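Long-range contacts in uncharacterized protein, cytosolic disulfide reductase DsbM (Pseudomonas aeruginosa PAO1, PDB 5HFI), which probably acts as a cytosolic disulfide reductase of the thioredoxin superfamily and binds glutathione in a pocket: residues L7-Y13 and F180-E186; A29-V33 and W206-E211. One frame throughout, in Å; residues are numbered along the deposited sequence.

Contact 1: residues L7-Y13 and F180-E186. With GSH (glutathione), chain B.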
ATOM      1  N   LEU A   7      -5.297  -0.837 -21.303  1.00 35.20           N
ATOM      2  CA  LEU A   7      -6.079  -1.046 -20.091  1.00 29.98           C
ATOM      3  C   LEU A   7      -5.199  -0.893 -18.854  1.00 27.66           C
ATOM      4  O   LEU A   7      -4.189  -1.583 -18.713  1.00 26.96           O
ATOM      5  CB  LEU A   7      -6.741  -2.425 -20.111  1.00 31.07           C
ATOM      6  CG  LEU A   7      -7.811  -2.651 -19.042  1.00 40.10           C
ATOM      7  CD1 LEU A   7      -8.914  -1.638 -19.206  1.00 44.78           C
ATOM      8  CD2 LEU A   7      -8.380  -4.050 -19.129  1.00 44.76           C
ATOM      9  N   THR A   8      -5.590   0.015 -17.961  1.00 19.61           N
ATOM     10  CA  THR A   8      -4.781   0.380 -16.807  1.00 24.35           C
ATOM     11  C   THR A   8      -5.605   0.255 -15.533  1.00 22.10           C
ATOM     12  O   THR A   8      -6.725   0.771 -15.459  1.00 20.81           O
ATOM     13  CB  THR A   8      -4.244   1.809 -16.944  1.00 25.94           C
ATOM     14  OG1 THR A   8      -3.372   1.888 -18.080  1.00 33.48           O
ATOM     15  CG2 THR A   8      -3.483   2.209 -15.700  1.00 20.65           C
ATOM     16  N   LEU A   9      -5.046  -0.426 -14.537  1.00 20.59           N
ATOM     17  CA  LEU A   9      -5.671  -0.558 -13.229  1.00 14.00           C
ATOM     18  C   LEU A   9      -5.016   0.427 -12.271  1.00 13.80           C
ATOM     19  O   LEU A   9      -3.824   0.309 -11.971  1.00 18.56           O
ATOM     20  CB  LEU A   9      -5.540  -1.984 -12.696  1.00 16.83           C
ATOM     21  CG  LEU A   9      -6.138  -2.201 -11.304  1.00 15.06           C
ATOM     22  CD1 LEU A   9      -7.656  -2.087 -11.349  1.00 16.82           C
ATOM     23  CD2 LEU A   9      -5.713  -3.543 -10.729  1.00 14.60           C
ATOM     24  N   HIS A  10      -5.791   1.399 -11.804  1.00 14.58           N
ATOM     25  CA  HIS A  10      -5.303   2.372 -10.841  1.00 12.02           C
ATOM     26  C   HIS A  10      -5.632   1.892  -9.435  1.00 12.16           C
ATOM     27  O   HIS A  10      -6.768   1.491  -9.162  1.00 12.44           O
ATOM     28  CB  HIS A  10      -5.923   3.744 -11.098  1.00 12.77           C
ATOM     29  CG  HIS A  10      -5.596   4.310 -12.447  1.00 19.68           C
ATOM     30  ND1 HIS A  10      -4.515   5.139 -12.664  1.00 23.50           N
ATOM     31  CD2 HIS A  10      -6.211   4.176 -13.646  1.00 19.66           C
ATOM     32  CE1 HIS A  10      -4.473   5.484 -13.938  1.00 23.83           C
ATOM     33  NE2 HIS A  10      -5.492   4.915 -14.556  1.00 25.19           N
ATOM     34  N   TYR A  11      -4.638   1.926  -8.550  1.00 10.33           N
ATOM     35  CA  TYR A  11      -4.789   1.466  -7.173  1.00 11.60           C
ATOM     36  C   TYR A  11      -4.497   2.632  -6.237  1.00  9.34           C
ATOM     37  O   TYR A  11      -3.349   3.076  -6.128  1.00 10.88           O
ATOM     38  CB  TYR A  11      -3.865   0.282  -6.886  1.00 12.13           C
ATOM     39  CG  TYR A  11      -3.930  -0.237  -5.462  1.00 13.28           C
ATOM     40  CD1 TYR A  11      -2.791  -0.708  -4.824  1.00 10.95           C
ATOM     41  CD2 TYR A  11      -5.129  -0.257  -4.758  1.00 14.54           C
ATOM     42  CE1 TYR A  11      -2.840  -1.188  -3.527  1.00 11.02           C
ATOM     43  CE2 TYR A  11      -5.186  -0.734  -3.456  1.00 17.49           C
ATOM     44  CZ  TYR A  11      -4.036  -1.196  -2.849  1.00 14.35           C
ATOM     45  OH  TYR A  11      -4.079  -1.671  -1.559  1.00 12.13           O
ATOM     46  N   LEU A  12      -5.540   3.132  -5.576  1.00  9.41           N
ATOM     47  CA  LEU A  12      -5.404   4.142  -4.534  1.00  9.52           C
ATOM     48  C   LEU A  12      -5.252   3.436  -3.192  1.00  8.91           C
ATOM     49  O   LEU A  12      -6.152   2.704  -2.765  1.00 10.23           O
ATOM     50  CB  LEU A  12      -6.616   5.072  -4.522  1.00 12.56           C
ATOM     51  CG  LEU A  12      -6.665   6.154  -5.601  1.00 17.76           C
ATOM     52  CD1 LEU A  12      -8.103   6.552  -5.893  1.00 20.96           C
ATOM     53  CD2 LEU A  12      -5.854   7.364  -5.156  1.00 17.51           C
ATOM     54  N   TYR A  13      -4.125   3.668  -2.523  1.00 10.33           N
ATOM     55  CA  TYR A  13      -3.752   2.909  -1.342  1.00 11.29           C
ATOM     56  C   TYR A  13      -3.194   3.846  -0.281  1.00 10.25           C
ATOM     57  O   TYR A  13      -2.914   5.021  -0.534  1.00  9.37           O
ATOM     58  CB  TYR A  13      -2.698   1.846  -1.675  1.00  9.48           C
ATOM     59  CG  TYR A  13      -1.340   2.463  -1.932  1.00  9.59           C
ATOM     60  CD1 TYR A  13      -0.386   2.538  -0.922  1.00 11.61           C
ATOM     61  CD2 TYR A  13      -1.020   2.999  -3.172  1.00 11.19           C
ATOM     62  CE1 TYR A  13       0.843   3.118  -1.139  1.00 13.44           C
ATOM     63  CE2 TYR A  13       0.213   3.576  -3.403  1.00  9.14           C
ATOM     64  CZ  TYR A  13       1.140   3.634  -2.380  1.00 13.01           C
ATOM     65  OH  TYR A  13       2.366   4.210  -2.597  1.00 12.61           O
ATOM     66  N   PHE A 180      -9.552   4.122   1.116  1.00 14.24           N
ATOM     67  CA  PHE A 180      -8.717   3.057   0.575  1.00 14.50           C
ATOM     68  C   PHE A 180      -9.130   1.713   1.166  1.00 14.24           C
ATOM     69  O   PHE A 180      -9.579   1.657   2.307  1.00 15.06           O
ATOM     70  CB  PHE A 180      -7.246   3.327   0.885  1.00 16.02           C
ATOM     71  CG  PHE A 180      -6.901   4.781   0.958  1.00 20.06           C
ATOM     72  CD1 PHE A 180      -6.867   5.432   2.178  1.00 19.72           C
ATOM     73  CD2 PHE A 180      -6.609   5.498  -0.188  1.00 20.57           C
ATOM     74  CE1 PHE A 180      -6.556   6.769   2.254  1.00 20.59           C
ATOM     75  CE2 PHE A 180      -6.292   6.839  -0.116  1.00 18.76           C
ATOM     76  CZ  PHE A 180      -6.268   7.474   1.106  1.00 18.71           C
ATOM     77  N   PRO A 181      -8.962   0.624   0.405  1.00 14.50           N
ATOM     78  CA  PRO A 181      -8.461   0.527  -0.969  1.00 12.75           C
ATOM     79  C   PRO A 181      -9.489   0.987  -1.994  1.00 15.01           C
ATOM     80  O   PRO A 181     -10.683   0.832  -1.755  1.00 17.84           O
ATOM     81  CB  PRO A 181      -8.192  -0.969  -1.142  1.00 14.76           C
ATOM     82  CG  PRO A 181      -9.067  -1.625  -0.149  1.00 13.49           C
ATOM     83  CD  PRO A 181      -9.156  -0.699   1.012  1.00 14.17           C
ATOM     84  N   THR A 182      -9.031   1.537  -3.115  1.00 11.85           N
ATOM     85  CA  THR A 182      -9.905   1.851  -4.240  1.00 14.22           C
ATOM     86  C   THR A 182      -9.202   1.449  -5.526  1.00 14.93           C
ATOM     87  O   THR A 182      -8.070   1.876  -5.774  1.00 10.82           O
ATOM     88  CB  THR A 182     -10.277   3.339  -4.273  1.00 14.47           C
ATOM     89  OG1 THR A 182     -11.043   3.675  -3.108  1.00 16.94           O
ATOM     90  CG2 THR A 182     -11.094   3.660  -5.517  1.00 16.99           C
ATOM     91  N   PHE A 183      -9.864   0.620  -6.328  1.00 10.78           N
ATOM     92  CA  PHE A 183      -9.367   0.201  -7.632  1.00 14.03           C
ATOM     93  C   PHE A 183     -10.238   0.803  -8.726  1.00 14.18           C
ATOM     94  O   PHE A 183     -11.469   0.777  -8.635  1.00 15.64           O
ATOM     95  CB  PHE A 183      -9.369  -1.324  -7.771  1.00 11.84           C
ATOM     96  CG  PHE A 183      -8.269  -2.015  -7.014  1.00 11.65           C
ATOM     97  CD1 PHE A 183      -6.993  -2.097  -7.545  1.00 14.59           C
ATOM     98  CD2 PHE A 183      -8.519  -2.609  -5.788  1.00 17.17           C
ATOM     99  CE1 PHE A 183      -5.980  -2.746  -6.859  1.00 19.13           C
ATOM    100  CE2 PHE A 183      -7.508  -3.262  -5.097  1.00 14.13           C
ATOM    101  CZ  PHE A 183      -6.239  -3.328  -5.635  1.00 15.04           C
ATOM    102  N   ALA A 184      -9.598   1.330  -9.766  1.00 12.38           N
ATOM    103  CA  ALA A 184     -10.321   1.900 -10.894  1.00 14.66           C
ATOM    104  C   ALA A 184      -9.663   1.447 -12.187  1.00 18.43           C
ATOM    105  O   ALA A 184      -8.438   1.517 -12.319  1.00 18.01           O
ATOM    106  CB  ALA A 184     -10.361   3.431 -10.821  1.00 14.52           C
ATOM    107  N   LEU A 185     -10.477   0.984 -13.129  1.00 15.01           N
ATOM    108  CA  LEU A 185     -10.000   0.479 -14.409  1.00 16.46           C
ATOM    109  C   LEU A 185     -10.158   1.563 -15.467  1.00 23.76           C
ATOM    110  O   LEU A 185     -11.238   2.145 -15.607  1.00 20.44           O
ATOM    111  CB  LEU A 185     -10.778  -0.778 -14.807  1.00 23.46           C
ATOM    112  CG  LEU A 185     -10.104  -1.823 -15.695  1.00 29.45           C
ATOM    113  CD1 LEU A 185      -8.759  -2.238 -15.122  1.00 24.96           C
ATOM    114  CD2 LEU A 185     -11.015  -3.033 -15.850  1.00 29.61           C
ATOM    115  N   GLU A 186      -9.084   1.839 -16.204  1.00 18.39           N
ATOM    116  CA  GLU A 186      -9.103   2.839 -17.264  1.00 20.79           C
ATOM    117  C   GLU A 186      -9.010   2.157 -18.620  1.00 24.19           C
ATOM    118  O   GLU A 186      -8.076   1.390 -18.872  1.00 28.48           O
ATOM    119  CB  GLU A 186      -7.965   3.850 -17.115  1.00 28.66           C
ATOM    120  CG  GLU A 186      -8.018   4.940 -18.181  1.00 38.43           C
ATOM    121  CD  GLU A 186      -6.888   5.943 -18.074  1.00 46.53           C
ATOM    122  OE1 GLU A 186      -5.805   5.577 -17.572  1.00 45.35           O
ATOM    123  OE2 GLU A 186      -7.084   7.102 -18.501  1.00 54.01           O
TER
HETATM  124  N1  GSH B 301     -12.743  -1.615   2.296  1.00 32.11           N
HETATM  125  CA1 GSH B 301     -13.342  -1.665   3.618  1.00 34.30           C
HETATM  126  C1  GSH B 301     -14.745  -2.260   3.530  1.00 43.77           C
HETATM  127  O11 GSH B 301     -15.683  -1.761   4.207  1.00 46.49           O
HETATM  128  O12 GSH B 301     -14.965  -3.249   2.780  1.00 48.65           O
HETATM  129  CB1 GSH B 301     -13.421  -0.252   4.191  1.00 29.61           C
HETATM  130  CG1 GSH B 301     -12.214   0.542   3.702  1.00 33.43           C
HETATM  131  CD1 GSH B 301     -11.812   1.586   4.739  1.00 32.10           C
HETATM  132  OE1 GSH B 301     -12.569   1.899   5.597  1.00 34.75           O
HETATM  133  N2  GSH B 301     -10.494   2.190   4.673  1.00 26.75           N
HETATM  134  CA2 GSH B 301     -10.102   3.189   5.649  1.00 25.77           C
HETATM  135  C2  GSH B 301     -10.562   4.552   5.134  1.00 27.11           C
HETATM  136  O2  GSH B 301     -10.131   4.978   4.112  1.00 21.67           O
HETATM  137  CB2 GSH B 301      -8.582   3.183   5.824  1.00 28.35           C
HETATM  138  SG2 GSH B 301      -7.938   1.490   6.010  1.00 33.81           S
HETATM  139  N3  GSH B 301     -11.535   5.324   5.885  1.00 35.66           N
HETATM  140  CA3 GSH B 301     -11.981   6.616   5.394  1.00 39.97           C
HETATM  141  C3  GSH B 301     -10.821   7.607   5.413  1.00 44.37           C
HETATM  142  O31 GSH B 301     -10.584   8.317   4.401  1.00 49.23           O
HETATM  143  O32 GSH B 301     -10.102   7.711   6.441  1.00 46.51           O

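Contact 2: residues A29-V33 and W206-E211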
ATOM      1  N   ALA A  29      -2.139 -10.305  -7.454  1.00 15.21           N
ATOM      2  CA  ALA A  29      -2.785 -11.016  -8.551  1.00 19.04           C
ATOM      3  C   ALA A  29      -2.936 -10.123  -9.776  1.00 19.67           C
ATOM      4  O   ALA A  29      -2.800 -10.591 -10.912  1.00 21.41           O
ATOM      5  CB  ALA A  29      -4.145 -11.547  -8.103  1.00 20.84           C
ATOM      6  N   ALA A  30      -3.216  -8.833  -9.565  1.00 16.88           N
ATOM      7  CA  ALA A  30      -3.365  -7.916 -10.691  1.00 16.60           C
ATOM      8  C   ALA A  30      -2.056  -7.757 -11.452  1.00 22.14           C
ATOM      9  O   ALA A  30      -2.055  -7.646 -12.684  1.00 27.05           O
ATOM     10  CB  ALA A  30      -3.862  -6.559 -10.204  1.00 14.79           C
ATOM     11  N   CYS A  31      -0.930  -7.749 -10.738  1.00 17.93           N
ATOM     12  CA  CYS A  31       0.370  -7.596 -11.380  1.00 22.88           C
ATOM     13  C   CYS A  31       0.782  -8.813 -12.194  1.00 26.09           C
ATOM     14  O   CYS A  31       1.825  -8.764 -12.855  1.00 31.03           O
ATOM     15  CB  CYS A  31       1.436  -7.286 -10.328  1.00 23.64           C
ATOM     16  SG  CYS A  31       1.237  -5.669  -9.558  1.00 25.35           S
ATOM     17  N   GLU A  32       0.001  -9.891 -12.173  1.00 24.59           N
ATOM     18  CA  GLU A  32       0.290 -11.086 -12.954  1.00 30.20           C
ATOM     19  C   GLU A  32      -0.529 -11.170 -14.234  1.00 25.74           C
ATOM     20  O   GLU A  32      -0.340 -12.112 -15.010  1.00 29.65           O
ATOM     21  CB  GLU A  32       0.044 -12.339 -12.107  1.00 32.15           C
ATOM     22  CG  GLU A  32       0.866 -12.400 -10.832  1.00 38.26           C
ATOM     23  CD  GLU A  32       0.285 -13.364  -9.817  1.00 43.50           C
ATOM     24  OE1 GLU A  32      -0.728 -14.022 -10.135  1.00 45.73           O
ATOM     25  OE2 GLU A  32       0.838 -13.462  -8.701  1.00 46.84           O
ATOM     26  N   VAL A  33      -1.429 -10.221 -14.470  1.00 25.90           N
ATOM     27  CA  VAL A  33      -2.305 -10.253 -15.637  1.00 27.05           C
ATOM     28  C   VAL A  33      -1.546  -9.654 -16.817  1.00 31.27           C
ATOM     29  O   VAL A  33      -1.227  -8.462 -16.822  1.00 30.30           O
ATOM     30  CB  VAL A  33      -3.612  -9.495 -15.378  1.00 22.36           C
ATOM     31  CG1 VAL A  33      -4.354  -9.260 -16.685  1.00 23.32           C
ATOM     32  CG2 VAL A  33      -4.483 -10.255 -14.396  1.00 25.68           C
ATOM     33  N   TRP A 206     -10.527 -12.326  -8.490  1.00 14.97           N
ATOM     34  CA  TRP A 206     -10.088 -11.005  -8.926  1.00 13.70           C
ATOM     35  C   TRP A 206      -9.251 -11.087 -10.198  1.00 13.16           C
ATOM     36  O   TRP A 206      -9.461 -10.313 -11.139  1.00 13.52           O
ATOM     37  CB  TRP A 206      -9.312 -10.344  -7.782  1.00 12.11           C
ATOM     38  CG  TRP A 206      -8.671  -9.021  -8.075  1.00 12.64           C
ATOM     39  CD1 TRP A 206      -7.336  -8.779  -8.256  1.00 14.94           C
ATOM     40  CD2 TRP A 206      -9.324  -7.749  -8.176  1.00 13.12           C
ATOM     41  NE1 TRP A 206      -7.125  -7.440  -8.479  1.00 13.06           N
ATOM     42  CE2 TRP A 206      -8.328  -6.787  -8.437  1.00 16.76           C
ATOM     43  CE3 TRP A 206     -10.657  -7.333  -8.087  1.00 14.70           C
ATOM     44  CZ2 TRP A 206      -8.621  -5.433  -8.603  1.00 22.52           C
ATOM     45  CZ3 TRP A 206     -10.946  -5.987  -8.252  1.00 22.24           C
ATOM     46  CH2 TRP A 206      -9.932  -5.055  -8.510  1.00 22.26           C
ATOM     47  N   ARG A 207      -8.299 -12.022 -10.247  1.00 13.79           N
ATOM     48  CA  ARG A 207      -7.491 -12.187 -11.450  1.00 14.90           C
ATOM     49  C   ARG A 207      -8.360 -12.543 -12.651  1.00 17.70           C
ATOM     50  O   ARG A 207      -8.207 -11.964 -13.734  1.00 16.33           O
ATOM     51  CB  ARG A 207      -6.421 -13.253 -11.217  1.00 16.02           C
ATOM     52  CG  ARG A 207      -5.351 -13.299 -12.293  1.00 17.65           C
ATOM     53  CD  ARG A 207      -4.464 -14.528 -12.147  1.00 22.32           C
ATOM     54  NE  ARG A 207      -3.667 -14.497 -10.925  1.00 26.33           N
ATOM     55  CZ  ARG A 207      -3.936 -15.217  -9.841  1.00 29.64           C
ATOM     56  NH1 ARG A 207      -4.990 -16.025  -9.827  1.00 29.91           N
ATOM     57  NH2 ARG A 207      -3.152 -15.133  -8.771  1.00 29.46           N
ATOM     58  N   ALA A 208      -9.298 -13.477 -12.470  1.00 15.95           N
ATOM     59  CA  ALA A 208     -10.179 -13.866 -13.567  1.00 17.17           C
ATOM     60  C   ALA A 208     -11.066 -12.707 -14.001  1.00 16.85           C
ATOM     61  O   ALA A 208     -11.337 -12.534 -15.195  1.00 18.06           O
ATOM     62  CB  ALA A 208     -11.027 -15.068 -13.153  1.00 18.01           C
ATOM     63  N   PHE A 209     -11.530 -11.901 -13.044  1.00 15.63           N
ATOM     64  CA  PHE A 209     -12.332 -10.735 -13.395  1.00 15.75           C
ATOM     65  C   PHE A 209     -11.546  -9.774 -14.278  1.00 16.05           C
ATOM     66  O   PHE A 209     -12.068  -9.275 -15.283  1.00 17.22           O
ATOM     67  CB  PHE A 209     -12.819 -10.037 -12.126  1.00 14.79           C
ATOM     68  CG  PHE A 209     -13.520  -8.734 -12.382  1.00 17.63           C
ATOM     69  CD1 PHE A 209     -14.863  -8.711 -12.719  1.00 21.47           C
ATOM     70  CD2 PHE A 209     -12.839  -7.532 -12.276  1.00 20.19           C
ATOM     71  CE1 PHE A 209     -15.512  -7.514 -12.951  1.00 28.26           C
ATOM     72  CE2 PHE A 209     -13.482  -6.332 -12.510  1.00 24.14           C
ATOM     73  CZ  PHE A 209     -14.821  -6.324 -12.847  1.00 25.02           C
ATOM     74  N   LEU A 210     -10.282  -9.515 -13.930  1.00 15.45           N
ATOM     75  CA  LEU A 210      -9.458  -8.628 -14.746  1.00 16.40           C
ATOM     76  C   LEU A 210      -9.161  -9.244 -16.108  1.00 17.82           C
ATOM     77  O   LEU A 210      -9.156  -8.539 -17.123  1.00 20.12           O
ATOM     78  CB  LEU A 210      -8.163  -8.286 -14.007  1.00 15.79           C
ATOM     79  CG  LEU A 210      -8.328  -7.509 -12.698  1.00 19.26           C
ATOM     80  CD1 LEU A 210      -7.002  -7.413 -11.954  1.00 16.57           C
ATOM     81  CD2 LEU A 210      -8.906  -6.123 -12.954  1.00 21.34           C
ATOM     82  N   GLU A 211      -8.905 -10.557 -16.151  1.00 18.19           N
ATOM     83  CA  GLU A 211      -8.789 -11.248 -17.433  1.00 20.16           C
ATOM     84  C   GLU A 211     -10.078 -11.134 -18.237  1.00 21.74           C
ATOM     85  O   GLU A 211     -10.042 -10.881 -19.447  1.00 26.04           O
ATOM     86  CB  GLU A 211      -8.450 -12.724 -17.218  1.00 21.31           C
ATOM     87  CG  GLU A 211      -7.146 -12.997 -16.498  1.00 27.52           C
ATOM     88  CD  GLU A 211      -7.041 -14.443 -16.045  1.00 35.82           C
ATOM     89  OE1 GLU A 211      -6.102 -14.767 -15.289  1.00 37.68           O
ATOM     90  OE2 GLU A 211      -7.905 -15.256 -16.445  1.00 36.67           O
TER
HETATM   91  O   HOH W   1      -0.905 -13.962  -6.837  1.00 39.33           O

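Contact 1: residues L7-Y13 and F180-E186
This is an antiparallel strand pairing in the central sheet, between strand 8-13 and strand 182-186. The axes approach to 4.6 Å. Hydrogen-bonded pairs are Thr8-Glu186, His10-Ala184 and Leu12-Thr182. For the middle pair, His10 N to Ala184 O is 2.7 Å and Ala184 N to His10 O is 2.9 Å. Strand 37-42 binds the other edge of 8-13, and strand 191-193 pairs with the other edge of 182-186. On one face, the rings of Tyr11 and Phe183 form an offset stack, with centroids 4.4 Å apart and planes at 8°. Tyr11 also touches Cys20. A cis-proline facing a CxxC helix is the thioredoxin-fold signature; here it is Pro181, packed against Trp19 and, through CB, 3.8 Å from Tyr11 CE2. Just before it, Phe180 binds glutathione through its backbone: Phe180 N to GSH O2 is 3.2 Å and GSH N2 to Phe180 O is 2.6 Å. On the other face, His10 NE2 donates to Glu186 OE1 at 3.1 Å, while His10 ND1 is hydrogen-bonded to His41.

Contact 2: residues A29-V33 and W206-E211
The end of helix 24-30 and the turn after it pack against helix 203-215, the last modelled helix of this thioredoxin-fold protein. A type I beta turn from Ala30 to Val33 ends 29-33. Its Val33 N to Ala30 O hydrogen bond is 3.2 Å. The turn carries Cys31 away from helix 203-215 and directs Glu32 and Val33 toward it.

Ala29 and Ala30 present only methyl groups, so the larger side chains of the helix can come close. Trp206 has chi1 near 175° (t). The edge of its indole meets both alanines: Ala30 CB is 3.8 Å from Trp206 NE1, and Ala29 CB is 4.2 Å from Trp206 CD1. One helical turn later, Leu210 takes the m,t rotamer and brings CD1 to 3.7 Å from Ala30 CB. Val33 is t, and its CG2 lies 3.8 Å from Arg207 CG and 4.2 Å from Leu210 CB.

Arg207 leaves its helix sideways. Chi1 and chi2 are both t, so the chain is extended as far as CD. Chi3 is then m, and the guanidinium folds over Ala29, with NH2 3.8 Å from Ala29 CB. Its CG packs on Val33, while Ala29 lies over one face of the guanidinium. The charged end has two acidic partners: Asp204 binds NH1, and Glu32 forms a salt bridge. Glu32 uses one oxygen for both bonds, with OE1 3.0 Å from Arg207 NH2 and 3.1 Å from Arg207 NE. Its other oxygen, OE2, accepts a hydrogen bond from a water at 2.6 Å.

In the fold
Contact 1 lies nearer the middle of the protein: its centre is about 12 Å from the centre of the chain, that of contact 2 about 17 Å. Contact 1 joins sheet strands mainly by backbone hydrogen bonds and reaches the glutathione pocket. Contact 2 relies on side chains and lies away from that pocket; its salt bridge involves the exposed Glu32. The two share one apolar layer. Leu9 and Phe183, on the same face of the sheet, meet the helical elements of contact 2: Leu9 CD2 is 3.6 Å from Ala30 CB, and Phe183 CG is 3.8 Å from Trp206 CH2. Each ties an early part of the chain to a late part, and their segments alternate in sequence.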